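Local coordinates for glycosyl hydrolase, family 31/fibronectin type III domain protein (Clostridium perfringens, PDB 4UAP), which binds N-acetylgalactosamine as a calcium-containing carbohydrate-binding module, probably helping a family 31 glycoside hydrolase to engage galacto-configured glycans, at residues 86-97 / 123-134. Sequence-based numbering, arbitrary orientation.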
ATOM      1  N   ALA A  86     -10.115   5.405  -1.577  1.00  6.83           N
ATOM      2  CA  ALA A  86      -9.201   4.354  -2.020  1.00  8.70           C
ATOM      3  C   ALA A  86      -8.159   4.824  -3.046  1.00  8.58           C
ATOM      4  O   ALA A  86      -8.315   5.851  -3.718  1.00  8.20           O
ATOM      5  CB  ALA A  86      -9.998   3.182  -2.598  1.00  7.22           C
ATOM      6  N   MET A  87      -7.090   4.045  -3.150  1.00  9.29           N
ATOM      7  CA  MET A  87      -6.044   4.252  -4.145  1.00  7.18           C
ATOM      8  C   MET A  87      -6.618   4.165  -5.572  1.00  8.52           C
ATOM      9  O   MET A  87      -7.492   3.338  -5.856  1.00  8.62           O
ATOM     10  CB  MET A  87      -4.929   3.215  -3.942  1.00  8.92           C
ATOM     11  CG  MET A  87      -3.549   3.612  -4.502  1.00 10.72           C
ATOM     12  SD  MET A  87      -2.262   2.456  -3.938  1.00  8.62           S
ATOM     13  CE  MET A  87      -2.904   0.910  -4.553  1.00 10.12           C
ATOM     14  N   LYS A  88      -6.131   5.030  -6.456  1.00  7.94           N
ATOM     15  CA  LYS A  88      -6.550   5.043  -7.855  1.00  9.85           C
ATOM     16  C   LYS A  88      -5.384   4.708  -8.779  1.00  9.44           C
ATOM     17  O   LYS A  88      -5.578   4.160  -9.861  1.00  8.40           O
ATOM     18  CB  LYS A  88      -7.122   6.407  -8.236  1.00 10.26           C
ATOM     19  CG  LYS A  88      -7.681   6.455  -9.660  1.00 15.03           C
ATOM     20  CD  LYS A  88      -8.225   7.838 -10.023  1.00 17.20           C
ATOM     21  CE  LYS A  88      -8.960   7.795 -11.359  1.00 27.13           C
ATOM     22  NZ  LYS A  88      -9.416   9.147 -11.803  1.00 33.85           N
ATOM     23  N   LYS A  89      -4.171   5.060  -8.345  1.00  8.93           N
ATOM     24  CA  LYS A  89      -2.969   4.891  -9.157  1.00  8.84           C
ATOM     25  C   LYS A  89      -1.753   4.605  -8.285  1.00  8.97           C
ATOM     26  O   LYS A  89      -1.548   5.235  -7.251  1.00  7.69           O
ATOM     27  CB  LYS A  89      -2.722   6.139 -10.006  1.00 10.29           C
ATOM     28  CG  LYS A  89      -1.568   6.032 -10.989  1.00  9.17           C
ATOM     29  CD  LYS A  89      -1.579   7.276 -11.876  1.00 19.37           C
ATOM     30  CE  LYS A  89      -0.300   7.458 -12.658  1.00 27.96           C
ATOM     31  NZ  LYS A  89      -0.389   8.701 -13.494  1.00 36.97           N
ATOM     32  N   VAL A  90      -0.937   3.659  -8.720  1.00  7.46           N
ATOM     33  CA  VAL A  90       0.158   3.174  -7.900  1.00  7.51           C
ATOM     34  C   VAL A  90       1.321   2.816  -8.791  1.00  9.87           C
ATOM     35  O   VAL A  90       1.138   2.464  -9.957  1.00  8.99           O
ATOM     36  CB  VAL A  90      -0.273   1.938  -7.065  1.00 10.00           C
ATOM     37  CG1 VAL A  90      -0.580   0.743  -7.973  1.00  8.88           C
ATOM     38  CG2 VAL A  90       0.770   1.582  -5.992  1.00 10.65           C
ATOM     39  N   LYS A  91       2.523   2.921  -8.249  1.00  7.31           N
ATOM     40  CA  LYS A  91       3.682   2.375  -8.929  1.00 10.51           C
ATOM     41  C   LYS A  91       4.491   1.580  -7.924  1.00  9.50           C
ATOM     42  O   LYS A  91       4.295   1.703  -6.710  1.00  8.25           O
ATOM     43  CB  LYS A  91       4.536   3.483  -9.561  1.00 12.72           C
ATOM     44  CG  LYS A  91       5.150   4.457  -8.563  1.00 11.23           C
ATOM     45  CD  LYS A  91       6.184   5.365  -9.235  1.00 14.34           C
ATOM     46  CE  LYS A  91       6.870   6.244  -8.196  1.00 22.26           C
ATOM     47  NZ  LYS A  91       7.801   7.239  -8.796  1.00 25.66           N
ATOM     48  N   ALA A  92       5.412   0.768  -8.420  1.00  7.76           N
ATOM     49  CA  ALA A  92       6.261   0.014  -7.518  1.00  7.46           C
ATOM     50  C   ALA A  92       7.624  -0.248  -8.144  1.00  9.17           C
ATOM     51  O   ALA A  92       7.770  -0.298  -9.370  1.00  9.82           O
ATOM     52  CB  ALA A  92       5.592  -1.294  -7.125  1.00  7.63           C
ATOM     53  N   VAL A  93       8.612  -0.404  -7.274  1.00  8.41           N
ATOM     54  CA  VAL A  93       9.992  -0.664  -7.659  1.00 11.30           C
ATOM     55  C   VAL A  93      10.535  -1.730  -6.725  1.00 13.35           C
ATOM     56  O   VAL A  93      10.237  -1.713  -5.527  1.00 10.15           O
ATOM     57  CB  VAL A  93      10.862   0.602  -7.564  1.00 13.09           C
ATOM     58  CG1 VAL A  93      12.306   0.286  -7.923  1.00 15.02           C
ATOM     59  CG2 VAL A  93      10.309   1.697  -8.469  1.00 13.50           C
ATOM     60  N   GLY A  94      11.309  -2.666  -7.267  1.00  7.06           N
ATOM     61  CA  GLY A  94      11.911  -3.700  -6.451  1.00  9.92           C
ATOM     62  C   GLY A  94      13.420  -3.544  -6.481  1.00 10.36           C
ATOM     63  O   GLY A  94      13.971  -2.994  -7.438  1.00  9.40           O
ATOM     64  N   TYR A  95      14.081  -4.018  -5.432  1.00 12.48           N
ATOM     65  CA  TYR A  95      15.539  -3.965  -5.349  1.00 12.41           C
ATOM     66  C   TYR A  95      16.111  -5.325  -4.975  1.00 14.63           C
ATOM     67  O   TYR A  95      15.525  -6.079  -4.197  1.00 11.15           O
ATOM     68  CB  TYR A  95      16.001  -2.917  -4.327  1.00 12.13           C
ATOM     69  CG  TYR A  95      15.587  -1.504  -4.666  1.00 16.40           C
ATOM     70  CD1 TYR A  95      14.350  -1.009  -4.277  1.00 15.10           C
ATOM     71  CD2 TYR A  95      16.427  -0.669  -5.383  1.00 18.19           C
ATOM     72  CE1 TYR A  95      13.966   0.285  -4.594  1.00 19.19           C
ATOM     73  CE2 TYR A  95      16.059   0.616  -5.702  1.00 18.21           C
ATOM     74  CZ  TYR A  95      14.832   1.094  -5.301  1.00 17.38           C
ATOM     75  OH  TYR A  95      14.467   2.381  -5.623  1.00 21.73           O
ATOM     76  N   LEU A  96      17.269  -5.628  -5.540  1.00 15.14           N
ATOM     77  CA  LEU A  96      18.020  -6.807  -5.164  1.00 14.92           C
ATOM     78  C   LEU A  96      19.508  -6.443  -5.238  1.00 16.53           C
ATOM     79  O   LEU A  96      20.015  -6.079  -6.304  1.00 15.22           O
ATOM     80  CB  LEU A  96      17.679  -7.994  -6.071  1.00 12.81           C
ATOM     81  CG  LEU A  96      18.347  -9.324  -5.694  1.00 17.84           C
ATOM     82  CD1 LEU A  96      17.937  -9.785  -4.298  1.00 17.15           C
ATOM     83  CD2 LEU A  96      18.025 -10.394  -6.723  1.00 14.94           C
ATOM     84  N   ASN A  97      20.176  -6.490  -4.090  1.00 19.30           N
ATOM     85  CA  ASN A  97      21.588  -6.125  -3.988  1.00 24.29           C
ATOM     86  C   ASN A  97      21.901  -4.766  -4.601  1.00 24.32           C
ATOM     87  O   ASN A  97      22.898  -4.615  -5.302  1.00 27.66           O
ATOM     88  CB  ASN A  97      22.451  -7.194  -4.651  1.00 24.72           C
ATOM     89  CG  ASN A  97      22.116  -8.588  -4.160  1.00 24.44           C
ATOM     90  OD1 ASN A  97      21.962  -9.520  -4.952  1.00 32.79           O
ATOM     91  ND2 ASN A  97      21.979  -8.734  -2.847  1.00 23.82           N
ATOM     92  N   PHE A 123      13.681 -10.346  -4.585  1.00 10.37           N
ATOM     93  CA  PHE A 123      13.880  -8.986  -4.084  1.00 11.06           C
ATOM     94  C   PHE A 123      14.225  -9.005  -2.615  1.00 10.50           C
ATOM     95  O   PHE A 123      13.739  -9.866  -1.890  1.00  9.17           O
ATOM     96  CB  PHE A 123      12.618  -8.138  -4.252  1.00 13.70           C
ATOM     97  CG  PHE A 123      12.118  -8.056  -5.649  1.00 10.86           C
ATOM     98  CD1 PHE A 123      12.739  -7.231  -6.566  1.00 12.65           C
ATOM     99  CD2 PHE A 123      11.018  -8.800  -6.045  1.00 14.50           C
ATOM    100  CE1 PHE A 123      12.270  -7.150  -7.870  1.00 16.64           C
ATOM    101  CE2 PHE A 123      10.545  -8.720  -7.337  1.00 15.98           C
ATOM    102  CZ  PHE A 123      11.166  -7.896  -8.249  1.00 10.26           C
ATOM    103  N   ASP A 124      15.019  -8.041  -2.162  1.00 12.13           N
ATOM    104  CA  ASP A 124      15.143  -7.841  -0.721  1.00 16.94           C
ATOM    105  C   ASP A 124      14.359  -6.614  -0.244  1.00 15.70           C
ATOM    106  O   ASP A 124      14.176  -6.422   0.957  1.00 12.60           O
ATOM    107  CB  ASP A 124      16.601  -7.716  -0.309  1.00 14.77           C
ATOM    108  CG  ASP A 124      17.405  -6.883  -1.263  1.00 20.41           C
ATOM    109  OD1 ASP A 124      16.882  -5.851  -1.727  1.00 23.23           O
ATOM    110  OD2 ASP A 124      18.570  -7.259  -1.551  1.00 20.64           O
ATOM    111  N   LYS A 125      13.901  -5.796  -1.190  1.00 13.39           N
ATOM    112  CA  LYS A 125      13.130  -4.589  -0.871  1.00 12.41           C
ATOM    113  C   LYS A 125      12.132  -4.272  -1.979  1.00  9.87           C
ATOM    114  O   LYS A 125      12.442  -4.413  -3.160  1.00  8.79           O
ATOM    115  CB  LYS A 125      14.066  -3.397  -0.663  1.00  9.78           C
ATOM    116  CG  LYS A 125      13.355  -2.093  -0.440  1.00 18.98           C
ATOM    117  CD  LYS A 125      14.301  -0.916  -0.608  1.00 24.84           C
ATOM    118  CE  LYS A 125      15.103  -0.665   0.634  1.00 23.63           C
ATOM    119  NZ  LYS A 125      15.987   0.527   0.425  1.00 35.45           N
ATOM    120  N   ILE A 126      10.931  -3.847  -1.594  1.00  8.40           N
ATOM    121  CA  ILE A 126       9.946  -3.401  -2.567  1.00  5.71           C
ATOM    122  C   ILE A 126       9.387  -2.079  -2.086  1.00  8.12           C
ATOM    123  O   ILE A 126       9.018  -1.930  -0.916  1.00  6.54           O
ATOM    124  CB  ILE A 126       8.829  -4.447  -2.764  1.00 11.86           C
ATOM    125  CG1 ILE A 126       9.382  -5.638  -3.558  1.00 14.98           C
ATOM    126  CG2 ILE A 126       7.635  -3.835  -3.491  1.00  8.83           C
ATOM    127  CD1 ILE A 126       8.388  -6.734  -3.803  1.00 17.64           C
ATOM    128  N   VAL A 127       9.374  -1.097  -2.972  1.00  6.27           N
ATOM    129  CA  VAL A 127       8.864   0.211  -2.605  1.00  6.56           C
ATOM    130  C   VAL A 127       7.624   0.471  -3.419  1.00  6.07           C
ATOM    131  O   VAL A 127       7.672   0.447  -4.647  1.00  8.20           O
ATOM    132  CB  VAL A 127       9.888   1.326  -2.843  1.00  8.04           C
ATOM    133  CG1 VAL A 127       9.293   2.674  -2.420  1.00 10.80           C
ATOM    134  CG2 VAL A 127      11.192   1.031  -2.082  1.00  6.94           C
ATOM    135  N   ILE A 128       6.514   0.676  -2.722  1.00  6.50           N
ATOM    136  CA  ILE A 128       5.211   0.901  -3.356  1.00  5.48           C
ATOM    137  C   ILE A 128       4.787   2.337  -3.137  1.00  7.15           C
ATOM    138  O   ILE A 128       4.733   2.802  -2.005  1.00  8.28           O
ATOM    139  CB  ILE A 128       4.132  -0.034  -2.787  1.00  6.89           C
ATOM    140  CG1 ILE A 128       4.558  -1.495  -2.978  1.00  8.40           C
ATOM    141  CG2 ILE A 128       2.757   0.257  -3.447  1.00  6.59           C
ATOM    142  CD1 ILE A 128       3.686  -2.496  -2.276  1.00  9.29           C
ATOM    143  N   THR A 129       4.492   3.050  -4.214  1.00  8.69           N
ATOM    144  CA  THR A 129       4.120   4.445  -4.076  1.00  9.00           C
ATOM    145  C   THR A 129       2.700   4.682  -4.563  1.00  8.63           C
ATOM    146  O   THR A 129       2.400   4.480  -5.738  1.00  8.25           O
ATOM    147  CB  THR A 129       5.083   5.367  -4.847  1.00 10.14           C
ATOM    148  OG1 THR A 129       6.430   5.062  -4.470  1.00 13.04           O
ATOM    149  CG2 THR A 129       4.797   6.815  -4.500  1.00 10.94           C
ATOM    150  N   ALA A 130       1.832   5.092  -3.642  1.00  6.77           N
ATOM    151  CA  ALA A 130       0.498   5.559  -3.995  1.00 10.74           C
ATOM    152  C   ALA A 130       0.605   6.943  -4.648  1.00  9.60           C
ATOM    153  O   ALA A 130       1.140   7.876  -4.053  1.00  8.33           O
ATOM    154  CB  ALA A 130      -0.392   5.600  -2.758  1.00  9.14           C
ATOM    155  N   LEU A 131       0.106   7.058  -5.876  1.00 10.48           N
ATOM    156  CA  LEU A 131       0.267   8.277  -6.665  1.00  9.43           C
ATOM    157  C   LEU A 131      -1.002   9.110  -6.674  1.00 12.18           C
ATOM    158  O   LEU A 131      -0.947  10.334  -6.744  1.00 14.34           O
ATOM    159  CB  LEU A 131       0.658   7.943  -8.108  1.00  8.81           C
ATOM    160  CG  LEU A 131       1.927   7.118  -8.271  1.00 12.96           C
ATOM    161  CD1 LEU A 131       2.081   6.694  -9.728  1.00 11.03           C
ATOM    162  CD2 LEU A 131       3.118   7.936  -7.801  1.00 15.38           C
ATOM    163  N   ASP A 132      -2.149   8.440  -6.625  1.00  9.51           N
ATOM    164  CA  ASP A 132      -3.429   9.127  -6.647  1.00 11.42           C
ATOM    165  C   ASP A 132      -4.474   8.324  -5.882  1.00 12.77           C
ATOM    166  O   ASP A 132      -4.361   7.099  -5.750  1.00 10.08           O
ATOM    167  CB  ASP A 132      -3.886   9.347  -8.091  1.00 13.00           C
ATOM    168  CG  ASP A 132      -4.920  10.444  -8.216  1.00 32.38           C
ATOM    169  OD1 ASP A 132      -5.022  11.275  -7.285  1.00 32.81           O
ATOM    170  OD2 ASP A 132      -5.629  10.482  -9.252  1.00 34.96           O
ATOM    171  N   SER A 133      -5.476   9.022  -5.360  1.00  9.35           N
ATOM    172  CA  SER A 133      -6.653   8.375  -4.788  1.00  8.63           C
ATOM    173  C   SER A 133      -7.887   8.791  -5.596  1.00 12.14           C
ATOM    174  O   SER A 133      -7.784   9.586  -6.524  1.00 10.54           O
ATOM    175  CB  SER A 133      -6.834   8.755  -3.324  1.00  9.83           C
ATOM    176  OG  SER A 133      -7.349  10.072  -3.221  1.00 11.41           O
ATOM    177  N   HIS A 134      -9.049   8.256  -5.243  1.00  9.50           N
ATOM    178  CA  HIS A 134     -10.285   8.629  -5.924  1.00 11.75           C
ATOM    179  C   HIS A 134     -10.886   9.928  -5.420  1.00 15.64           C
ATOM    180  O   HIS A 134     -11.977  10.305  -5.840  1.00 14.30           O
ATOM    181  CB  HIS A 134     -11.316   7.509  -5.797  1.00 10.00           C
ATOM    182  CG  HIS A 134     -11.011   6.333  -6.665  1.00 10.95           C
ATOM    183  ND1 HIS A 134     -10.248   5.270  -6.232  1.00 14.66           N
ATOM    184  CD2 HIS A 134     -11.316   6.077  -7.960  1.00 13.90           C
ATOM    185  CE1 HIS A 134     -10.115   4.397  -7.216  1.00  9.27           C
ATOM    186  NE2 HIS A 134     -10.755   4.863  -8.273  1.00 17.86           N
TER
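V93 and V127 form a hydrogen-bonded antiparallel pair, V93 N to V127 O at 2.9 Å and V127 N to V93 O at 2.8 Å; K91 and T129 repeat the pattern. Classic beta bulges interrupt this ladder: K88 and K89 both face D132, L131 and D132 both face K89, and D124 and K125 both face Y95. Beyond the last of these, D124 OD2 accepts N97 N on its syn side at 3.1 Å.

Strands 87-96 and 125-133 are neighbours in one five-stranded sheet of the CBM32 beta-sandwich, flanked by 99-106 and 55-61. Their inward face, against F70 and I72 of strand 64-74, is apolar: V90 CG2, anti to the backbone N (chi1 66° to CG1), presses tightly on I128 CG2 (3.5 Å), and M87 SD lies against A130 CB. F123, just before the chain turns at D124, brings ring CD1 to 3.6 Å from G94 CA, where the glycine leaves room.

On the other face, Y95 and K125 lie side by side, ring CD1 against the lysine CD, while V127 CG2 meets the tyrosine edge at CE1. L131 CD1 rests on the extended K89 chain.

Next to A86, K88 CB makes a CH-pi contact over the centre of one H134 ring face, 3.8 Å from the centroid. A86 O is gripped twice: H134 N comes nearly in line with the C=O bond, while ND1, 3.2 Å from A86 O, lies well above the carbonyl plane.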